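PrgB (Enterococcus faecalis, PDB 6EVU) promotes cell aggregation, biofilm formation and conjugation through DNA binding and compaction, this chain being the adhesin domain of the larger cell-surface protein. Local coordinates at residues A[24-29]-A[192-197]; A[31-36]-A[305-310]; A[82-87]-A[98-103]; A[110-115]-A[147-152]. One frame throughout, in Å; residues are numbered along the deposited sequence.

The four contacts illustrate how a mostly antiparallel beta adhesin domain is joined both at its periphery and through its core. They fall into two pairs, each with centres about 10 Å apart. Contact 1 sets 24-29 beside strand 193-197, contact 2 joins 31-36 to 305-310, and the two touch through a probable hydrogen bond of 3.0 Å from A196 N to S305 O. Contacts 3 and 4 share a sheet, where V102 N probably bonds to A147 O at 2.8 Å. The pairs meet where Q34 of contact 2 packs on D152 of contact 4, their centres about 18 Å apart. Contacts 1 and 3, with centres about 33 Å apart, lie on opposite sides of the chain's centre.

Contact 1 (A[24-29]-A[192-197]); sequences EAISKN and PFAYAL
The first torsion of I26 sets CG1 beside its backbone N (chi1 -50°) and leaves CG2 anti to that N, and it is this CG2 branch that meets A194. The methyl carbons I26 CG2 and A194 CB stand 3.6 Å apart. A194 CB points toward the 24-29 segment, and S27 O borders the same methyl at 4.0 Å. F193 and Y195, the neighbours of A194 along the strand, send their side chains to the other face: F193 sets its ring edge-to-face with Y121, while the Y195 ring meets that of F282.

Beyond this small apolar touch the two backbones are joined through solvent. Water 2 donates to S27 O at 2.8 Å and to P192 O at 2.9 Å, linking one carbonyl of each segment. Water 1 lies near the same two oxygens, but it has more acceptors around it than protons to give, so those bonds cannot all hold at once; it also takes a weak bond from A194 N, 2.9 Å from its oxygen. S27 O is thus gripped by water and receives, in addition, a weak backbone bond from N29 N at 3.3 Å.

I26 also packs on V313 and shares a backbone bond with Q311, which places the segment just after the short pairing of strands 24-25 and 312-313. Strand 193-197 pairs with 272-276, and at A196 it also bonds to the backbone of S305. The arrangement is that of an irregular segment passing the outermost strand of a three-stranded antiparallel sheet, joined to it by water between carbonyls and by one methyl contact.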
# COMPACT_ATOMS: atom_id res chain seq x y z
N GLU A 24 -1.56 -17.96 16.62
CA GLU A 24 -2.00 -17.10 17.71
C GLU A 24 -3.06 -16.16 17.15
O GLU A 24 -2.89 -15.62 16.06
CB GLU A 24 -0.84 -16.30 18.32
CG GLU A 24 0.11 -15.74 17.29
CD GLU A 24 1.19 -14.86 17.92
OE1 GLU A 24 1.49 -15.06 19.12
OE2 GLU A 24 1.73 -13.97 17.21
N ALA A 25 -4.13 -15.99 17.90
CA ALA A 25 -5.19 -15.10 17.48
C ALA A 25 -4.67 -13.67 17.36
O ALA A 25 -3.75 -13.23 18.06
CB ALA A 25 -6.36 -15.18 18.47
N ILE A 26 -5.20 -12.96 16.38
CA ILE A 26 -4.87 -11.54 16.24
C ILE A 26 -5.96 -10.76 16.95
O ILE A 26 -7.13 -10.84 16.57
CB ILE A 26 -4.80 -11.14 14.77
CG1 ILE A 26 -3.91 -12.11 14.00
CG2 ILE A 26 -4.29 -9.72 14.68
CD1 ILE A 26 -4.39 -12.31 12.59
N SER A 27 -5.59 -10.00 17.97
CA SER A 27 -6.57 -9.10 18.57
C SER A 27 -6.81 -7.89 17.66
O SER A 27 -5.87 -7.26 17.17
CB SER A 27 -6.11 -8.66 19.97
OG SER A 27 -4.96 -7.84 19.93
N LYS A 28 -8.09 -7.59 17.41
CA LYS A 28 -8.45 -6.42 16.61
C LYS A 28 -8.79 -5.24 17.52
O LYS A 28 -9.90 -4.72 17.54
CB LYS A 28 -9.59 -6.76 15.65
CG LYS A 28 -9.75 -8.26 15.33
CD LYS A 28 -8.89 -8.78 14.16
CE LYS A 28 -9.44 -10.11 13.60
NZ LYS A 28 -8.92 -10.48 12.24
N ASN A 29 -7.77 -4.77 18.23
CA ASN A 29 -7.95 -3.66 19.16
C ASN A 29 -8.11 -2.33 18.41
O ASN A 29 -8.91 -1.47 18.80
CB ASN A 29 -6.74 -3.58 20.09
CG ASN A 29 -6.24 -4.96 20.49
OD1 ASN A 29 -5.18 -5.43 20.05
ND2 ASN A 29 -7.03 -5.62 21.34
N PRO A 192 -1.17 -4.90 20.69
CA PRO A 192 -0.58 -4.25 19.52
C PRO A 192 -1.62 -3.87 18.48
O PRO A 192 -2.72 -4.42 18.42
CB PRO A 192 0.38 -5.32 18.98
CG PRO A 192 -0.16 -6.63 19.48
CD PRO A 192 -0.74 -6.30 20.84
N PHE A 193 -1.25 -2.88 17.68
CA PHE A 193 -2.01 -2.55 16.47
C PHE A 193 -1.86 -3.67 15.47
O PHE A 193 -0.76 -4.22 15.29
CB PHE A 193 -1.46 -1.28 15.81
CG PHE A 193 -1.75 -0.02 16.53
CD1 PHE A 193 -2.74 0.07 17.51
CD2 PHE A 193 -1.02 1.12 16.23
CE1 PHE A 193 -2.99 1.31 18.14
CE2 PHE A 193 -1.29 2.33 16.85
CZ PHE A 193 -2.23 2.44 17.79
N ALA A 194 -2.94 -3.98 14.78
CA ALA A 194 -2.88 -4.91 13.66
C ALA A 194 -3.47 -4.24 12.42
O ALA A 194 -4.56 -3.65 12.47
CB ALA A 194 -3.60 -6.23 13.99
N TYR A 195 -2.78 -4.38 11.31
CA TYR A 195 -3.25 -3.77 10.07
C TYR A 195 -3.05 -4.74 8.92
O TYR A 195 -2.22 -5.65 8.99
CB TYR A 195 -2.52 -2.46 9.75
CG TYR A 195 -0.99 -2.46 9.84
CD1 TYR A 195 -0.33 -2.31 11.06
CD2 TYR A 195 -0.23 -2.56 8.69
CE1 TYR A 195 1.12 -2.28 11.10
CE2 TYR A 195 1.16 -2.50 8.70
CZ TYR A 195 1.82 -2.37 9.90
OH TYR A 195 3.18 -2.30 9.89
N ALA A 196 -3.88 -4.58 7.90
CA ALA A 196 -3.89 -5.49 6.77
C ALA A 196 -2.82 -5.09 5.75
O ALA A 196 -2.56 -3.90 5.52
CB ALA A 196 -5.25 -5.48 6.09
N LEU A 197 -2.25 -6.08 5.09
CA LEU A 197 -1.40 -5.84 3.93
C LEU A 197 -2.07 -6.73 2.91
O LEU A 197 -1.94 -7.97 2.98
CB LEU A 197 0.06 -6.21 4.18
CG LEU A 197 0.55 -5.48 5.44
CD1 LEU A 197 1.74 -6.17 6.03
CD2 LEU A 197 0.81 -4.05 5.08
O HOH W 1 -5.33 -4.26 16.48
O HOH W 2 -3.13 -7.12 17.39

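Contact 2 (A[31-36]-A[305-310])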
# COMPACT_ATOMS: atom_id res chain seq x y z
N VAL A 31 -9.41 -0.25 15.37
CA VAL A 31 -10.45 -0.26 14.35
C VAL A 31 -10.18 0.91 13.40
O VAL A 31 -10.37 2.08 13.77
CB VAL A 31 -11.85 -0.16 14.97
CG1 VAL A 31 -12.97 -0.25 13.87
CG2 VAL A 31 -12.02 -1.25 16.09
N PHE A 32 -9.83 0.59 12.16
CA PHE A 32 -9.58 1.60 11.15
C PHE A 32 -10.04 0.98 9.83
O PHE A 32 -9.28 0.42 9.04
CB PHE A 32 -8.12 2.07 11.12
CG PHE A 32 -7.98 3.43 10.49
CD1 PHE A 32 -8.01 4.54 11.27
CD2 PHE A 32 -7.89 3.59 9.12
CE1 PHE A 32 -7.92 5.81 10.69
CE2 PHE A 32 -7.79 4.86 8.55
CZ PHE A 32 -7.82 5.94 9.33
N ASP A 33 -11.33 1.10 9.57
CA ASP A 33 -11.98 0.37 8.47
C ASP A 33 -13.16 1.22 8.00
O ASP A 33 -13.31 2.37 8.41
CB ASP A 33 -12.38 -1.03 8.94
CG ASP A 33 -13.33 -1.01 10.12
OD1 ASP A 33 -14.06 -0.03 10.31
OD2 ASP A 33 -13.34 -2.01 10.86
N GLN A 34 -14.04 0.65 7.14
CA GLN A 34 -15.10 1.49 6.58
C GLN A 34 -16.00 2.10 7.67
O GLN A 34 -16.61 3.16 7.47
CB GLN A 34 -15.98 0.68 5.61
CG GLN A 34 -16.60 1.47 4.44
CD GLN A 34 -15.60 2.36 3.68
OE1 GLN A 34 -15.70 3.59 3.69
NE2 GLN A 34 -14.61 1.73 3.03
N SER A 35 -16.14 1.41 8.80
CA SER A 35 -17.00 1.91 9.87
C SER A 35 -16.55 3.23 10.48
O SER A 35 -17.31 3.84 11.25
CB SER A 35 -17.11 0.82 10.97
OG SER A 35 -15.93 0.73 11.74
N VAL A 36 -15.32 3.69 10.21
CA VAL A 36 -14.79 4.87 10.87
C VAL A 36 -14.95 6.13 10.02
O VAL A 36 -14.66 7.24 10.49
CB VAL A 36 -13.31 4.65 11.26
CG1 VAL A 36 -13.04 3.25 11.88
CG2 VAL A 36 -12.36 4.94 10.08
N SER A 305 -6.23 -0.46 5.95
CA SER A 305 -7.35 -0.72 6.86
C SER A 305 -6.93 -1.77 7.87
O SER A 305 -5.86 -2.37 7.77
CB SER A 305 -8.60 -1.21 6.11
OG SER A 305 -8.57 -2.61 5.89
N THR A 306 -7.85 -2.08 8.78
CA THR A 306 -7.67 -3.12 9.78
C THR A 306 -8.50 -4.35 9.48
O THR A 306 -8.71 -5.18 10.37
CB THR A 306 -8.02 -2.59 11.18
OG1 THR A 306 -9.36 -2.07 11.17
CG2 THR A 306 -7.02 -1.59 11.64
N ASN A 307 -9.00 -4.45 8.25
CA ASN A 307 -9.77 -5.60 7.77
C ASN A 307 -8.79 -6.69 7.34
O ASN A 307 -8.36 -6.75 6.18
CB ASN A 307 -10.64 -5.16 6.60
CG ASN A 307 -11.88 -4.40 7.05
OD1 ASN A 307 -12.12 -3.26 6.61
ND2 ASN A 307 -12.70 -5.05 7.90
N LEU A 308 -8.38 -7.51 8.30
CA LEU A 308 -7.38 -8.53 8.02
C LEU A 308 -8.04 -9.68 7.28
O LEU A 308 -9.16 -10.11 7.63
CB LEU A 308 -6.75 -9.05 9.33
CG LEU A 308 -6.42 -8.01 10.40
CD1 LEU A 308 -5.76 -8.64 11.63
CD2 LEU A 308 -5.48 -7.01 9.76
N ASN A 309 -7.34 -10.24 6.30
CA ASN A 309 -7.85 -11.44 5.66
C ASN A 309 -7.47 -12.72 6.41
O ASN A 309 -7.45 -13.82 5.81
CB ASN A 309 -7.40 -11.47 4.20
CG ASN A 309 -8.08 -10.40 3.39
OD1 ASN A 309 -9.31 -10.28 3.43
ND2 ASN A 309 -7.31 -9.61 2.65
N ALA A 310 -7.27 -12.62 7.73
CA ALA A 310 -7.06 -13.78 8.58
C ALA A 310 -7.57 -13.49 9.99
O ALA A 310 -7.96 -12.36 10.32
CB ALA A 310 -5.58 -14.20 8.60
O HOH W 3 -11.51 -3.54 11.37
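T306 and D33 send their side chains obliquely across one another, and the hydroxyl of T306 is what settles on the opposite backbone. With OG1 turned between its own N and carbonyl carbon (chi1 55°), it accepts a nearly straight bond from F32 N, 2.9 Å to T306 OG1 with 169° at the hydrogen. The backbone of the same threonine answers: T306 N donates to F32 O at 2.9 Å, coming from above the carbonyl plane in a more bent bond, 135° at the hydrogen. One residue therefore grips both polar backbone groups of F32, with a side-chain oxygen doing what a carbonyl does in ordinary strand pairing. F32 O is also approached by S305 CA at 3.1 Å, a C-H...O contact.

The methyl of T306 lies against the root of the phenylalanine, CG2 to F32 CB being 3.9 Å, while the F32 ring leads away into the interior to meet F177 and I154. The CB of D33 also points toward 305-310 and is met by the amide oxygen of N307, 3.2 Å from D33 CB to N307 OD1.

Each segment also folds onto itself. D33 OD1 accepts from S35 N at 2.9 Å, and S305 OG accepts from N307 N at 3.0 Å. The junction thus sets an Asx turn against an ST turn, the second running into an inverse gamma turn centred on N307: a loop-to-loop joint between the two ends of a beta domain.

Contact 3 (A[82-87]-A[98-103]); sequences GNFQNS and GGYAVL
S87 and Y100 come closest of the two backbones, their CA atoms 5.2 Å apart, and the joining bond runs from A101 N to S87 O at 2.9 Å, with S87 O also touched by Y100 CA at 3.4 Å. The side chains then build outward from this bond. The ring of F84 lies over that of Y100 as an offset stack, centroids 4.6 Å apart and planes at 18°. The slide is uneven: F84 CE1 sits above the centre of the tyrosine ring, whereas Y100 CE1 lies nearer the rim of the phenylalanine ring, and the two CE1 atoms are 3.8 Å apart. A chi1 of -174° sets F84 CG anti to its backbone N, and from there the ring extends to Y100. At the edge of the Y100 ring, near its plane, stands S87 OG.

Strand 99-104 belongs to an antiparallel sheet, where it pairs with 88-89 as well as with 145-150. The A101 N to S87 O bond lies just before strand 88-89, whose V89 is bonded to G99.

The 82-87 loop is held in shape by two asparagines. N83 OD1 accepts from N86 N at 2.9 Å, an Asx motif, and N86 OD1 in turn accepts from N83 N at 2.8 Å. Both aromatic side chains also touch I46 of strand 42-47, and the far end of the tyrosine is fixed where Y100 OH is hydrogen-bonded to N151 ND2.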
# COMPACT_ATOMS: atom_id res chain seq x y z
N GLY A 82 0.66 22.89 -9.38
CA GLY A 82 -0.68 23.12 -8.88
C GLY A 82 -0.70 23.68 -7.47
O GLY A 82 0.33 24.01 -6.87
N ASN A 83 -1.90 23.78 -6.93
CA ASN A 83 -2.11 24.11 -5.54
C ASN A 83 -3.19 23.16 -5.02
O ASN A 83 -3.67 22.29 -5.75
CB ASN A 83 -2.46 25.59 -5.37
CG ASN A 83 -3.69 25.99 -6.12
OD1 ASN A 83 -4.66 25.23 -6.24
ND2 ASN A 83 -3.69 27.24 -6.60
N PHE A 84 -3.53 23.30 -3.74
CA PHE A 84 -4.45 22.34 -3.13
C PHE A 84 -5.82 22.38 -3.81
O PHE A 84 -6.42 21.33 -4.10
CB PHE A 84 -4.56 22.67 -1.63
CG PHE A 84 -5.38 21.67 -0.83
CD1 PHE A 84 -5.03 20.34 -0.71
CD2 PHE A 84 -6.50 22.11 -0.15
CE1 PHE A 84 -5.82 19.47 0.09
CE2 PHE A 84 -7.27 21.25 0.62
CZ PHE A 84 -6.93 19.93 0.76
N GLN A 85 -6.29 23.58 -4.15
CA GLN A 85 -7.54 23.74 -4.88
C GLN A 85 -7.55 22.99 -6.22
O GLN A 85 -8.47 22.21 -6.48
CB GLN A 85 -7.84 25.24 -5.12
CG GLN A 85 -9.30 25.55 -5.46
CD GLN A 85 -9.69 25.17 -6.90
OE1 GLN A 85 -8.90 25.34 -7.85
NE2 GLN A 85 -10.91 24.66 -7.06
N ASN A 86 -6.61 23.28 -7.12
CA ASN A 86 -6.73 22.79 -8.49
C ASN A 86 -6.12 21.40 -8.67
O ASN A 86 -6.17 20.85 -9.79
CB ASN A 86 -6.12 23.80 -9.49
CG ASN A 86 -4.61 24.05 -9.28
OD1 ASN A 86 -3.85 23.17 -8.83
ND2 ASN A 86 -4.16 25.26 -9.68
N SER A 87 -5.59 20.80 -7.60
CA SER A 87 -5.09 19.43 -7.63
C SER A 87 -6.17 18.39 -7.33
O SER A 87 -5.90 17.20 -7.41
CB SER A 87 -3.92 19.26 -6.65
OG SER A 87 -4.38 19.28 -5.31
N GLY A 98 -13.60 12.06 -4.04
CA GLY A 98 -12.43 12.47 -4.82
C GLY A 98 -11.14 12.49 -4.00
O GLY A 98 -11.04 11.90 -2.91
N GLY A 99 -10.13 13.17 -4.54
CA GLY A 99 -8.82 13.16 -3.89
C GLY A 99 -7.95 14.24 -4.51
O GLY A 99 -8.45 15.13 -5.20
N TYR A 100 -6.64 14.19 -4.22
CA TYR A 100 -5.71 15.26 -4.62
C TYR A 100 -4.44 14.68 -5.21
O TYR A 100 -3.85 13.76 -4.63
CB TYR A 100 -5.32 16.14 -3.41
CG TYR A 100 -6.56 16.65 -2.74
CD1 TYR A 100 -7.14 17.81 -3.15
CD2 TYR A 100 -7.16 15.92 -1.74
CE1 TYR A 100 -8.34 18.27 -2.56
CE2 TYR A 100 -8.35 16.34 -1.13
CZ TYR A 100 -8.92 17.50 -1.54
OH TYR A 100 -10.13 17.90 -0.94
N ALA A 101 -3.96 15.28 -6.32
CA ALA A 101 -2.75 14.81 -7.00
C ALA A 101 -1.52 15.55 -6.47
O ALA A 101 -1.52 16.78 -6.40
CB ALA A 101 -2.85 15.00 -8.52
N VAL A 102 -0.48 14.81 -6.12
CA VAL A 102 0.68 15.39 -5.43
C VAL A 102 1.95 14.74 -5.98
O VAL A 102 1.95 13.55 -6.30
CB VAL A 102 0.59 15.16 -3.90
CG1 VAL A 102 1.84 15.70 -3.17
CG2 VAL A 102 -0.69 15.78 -3.34
N LEU A 103 3.04 15.53 -6.11
CA LEU A 103 4.30 14.92 -6.56
C LEU A 103 5.09 14.48 -5.33
O LEU A 103 5.30 15.31 -4.42
CB LEU A 103 5.14 15.92 -7.37
CG LEU A 103 6.40 15.26 -8.00
CD1 LEU A 103 6.04 14.55 -9.27
CD2 LEU A 103 7.38 16.39 -8.42

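Contact 4 (A[110-115]-A[147-152]); sequences VTVTYT and AVFSND
V112 and F149 meet in the buried layer between two sheets of a beta sandwich, where strand 110-115 faces strand 147-150. The axes of these short strand segments approach to 9.4 Å and run in nearly the same direction, 16° between them. V112 CG2 rests over the face of the phenylalanine, 3.7 Å from the F149 ring centroid, in a CH-pi contact displaced toward CD2. V110 adds its CG1 at 4.2 Å from F149 CE2.

Further along, Y114 reaches across, presenting its ring edge to the carbonyl oxygens of S150 and N151. Its hydroxyl donates to S150 O at 2.7 Å, in the plane of that carbonyl and not far from straight on (160° at the oxygen), a polar bond amid buried side chains.

The next shell steadies these groups. F149 touches V102, and its ring meets that of Y133, while F131 meets the Y114 ring edge-to-face and I43 packs on both V112 and Y114. N151 is pinned as well, OD1 hydrogen-bonded to I43 N and ND2 to N97 O. An ST turn shapes the end of the strand, S150 OG being bonded to L94 O and also accepting from D152 N at 2.9 Å.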
# COMPACT_ATOMS: atom_id res chain seq x y z
N VAL A 110 5.56 13.89 2.68
CA VAL A 110 4.31 14.61 2.47
C VAL A 110 3.35 14.15 3.55
O VAL A 110 3.09 12.94 3.71
CB VAL A 110 3.75 14.33 1.07
CG1 VAL A 110 2.36 14.92 0.96
CG2 VAL A 110 4.77 14.90 0.06
N THR A 111 2.83 15.09 4.33
CA THR A 111 1.91 14.71 5.41
C THR A 111 0.48 14.98 4.95
O THR A 111 0.13 16.14 4.69
CB THR A 111 2.22 15.50 6.70
OG1 THR A 111 3.59 15.27 7.10
CG2 THR A 111 1.25 15.16 7.85
N VAL A 112 -0.35 13.92 4.89
CA VAL A 112 -1.77 14.02 4.58
C VAL A 112 -2.55 13.89 5.89
O VAL A 112 -2.49 12.86 6.55
CB VAL A 112 -2.18 12.89 3.60
CG1 VAL A 112 -3.71 12.95 3.28
CG2 VAL A 112 -1.29 12.89 2.35
N THR A 113 -3.31 14.91 6.25
CA THR A 113 -4.08 14.88 7.49
C THR A 113 -5.55 14.62 7.19
O THR A 113 -6.15 15.28 6.35
CB THR A 113 -3.92 16.21 8.22
OG1 THR A 113 -2.52 16.41 8.54
CG2 THR A 113 -4.72 16.20 9.51
N TYR A 114 -6.12 13.64 7.87
CA TYR A 114 -7.56 13.40 7.85
C TYR A 114 -8.17 13.93 9.13
O TYR A 114 -7.64 13.69 10.23
CB TYR A 114 -7.88 11.90 7.74
CG TYR A 114 -7.46 11.29 6.41
CD1 TYR A 114 -8.35 11.30 5.36
CD2 TYR A 114 -6.22 10.67 6.26
CE1 TYR A 114 -8.00 10.77 4.13
CE2 TYR A 114 -5.85 10.11 5.03
CZ TYR A 114 -6.74 10.17 3.96
OH TYR A 114 -6.46 9.63 2.72
N THR A 115 -9.33 14.60 9.01
CA THR A 115 -10.13 14.91 10.19
C THR A 115 -11.52 14.31 10.03
O THR A 115 -11.86 13.74 8.98
CB THR A 115 -10.25 16.43 10.41
OG1 THR A 115 -10.78 17.00 9.21
CG2 THR A 115 -8.89 17.02 10.65
N ALA A 147 1.21 10.80 -6.81
CA ALA A 147 0.30 10.25 -5.83
C ALA A 147 -1.04 10.92 -6.01
O ALA A 147 -1.14 12.12 -6.27
CB ALA A 147 0.79 10.48 -4.40
N VAL A 148 -2.10 10.13 -5.81
CA VAL A 148 -3.41 10.70 -5.62
C VAL A 148 -3.86 10.19 -4.26
O VAL A 148 -3.97 8.97 -4.05
CB VAL A 148 -4.41 10.34 -6.72
CG1 VAL A 148 -5.72 11.00 -6.44
CG2 VAL A 148 -3.91 10.86 -8.11
N PHE A 149 -4.13 11.13 -3.35
CA PHE A 149 -4.58 10.80 -1.99
C PHE A 149 -6.08 10.96 -1.93
O PHE A 149 -6.61 12.03 -2.25
CB PHE A 149 -3.90 11.67 -0.95
CG PHE A 149 -2.40 11.57 -1.01
CD1 PHE A 149 -1.80 10.32 -0.80
CD2 PHE A 149 -1.57 12.69 -1.27
CE1 PHE A 149 -0.39 10.16 -0.84
CE2 PHE A 149 -0.17 12.51 -1.28
CZ PHE A 149 0.42 11.27 -1.05
N SER A 150 -6.76 9.92 -1.48
CA SER A 150 -8.22 9.93 -1.44
C SER A 150 -8.76 10.61 -0.19
O SER A 150 -8.20 10.48 0.90
CB SER A 150 -8.72 8.48 -1.52
OG SER A 150 -10.13 8.44 -1.24
N ASN A 151 -9.88 11.33 -0.33
CA ASN A 151 -10.56 11.86 0.84
C ASN A 151 -11.12 10.75 1.74
O ASN A 151 -11.51 11.06 2.86
CB ASN A 151 -11.69 12.84 0.39
CG ASN A 151 -11.18 14.29 0.23
OD1 ASN A 151 -10.54 14.85 1.13
ND2 ASN A 151 -11.47 14.90 -0.91
N ASP A 152 -11.20 9.50 1.24
CA ASP A 152 -11.54 8.33 2.04
C ASP A 152 -10.24 7.71 2.54
O ASP A 152 -9.48 7.16 1.73
CB ASP A 152 -12.34 7.34 1.18
CG ASP A 152 -12.89 6.15 1.96
OD1 ASP A 152 -12.33 5.80 3.00
OD2 ASP A 152 -13.89 5.52 1.51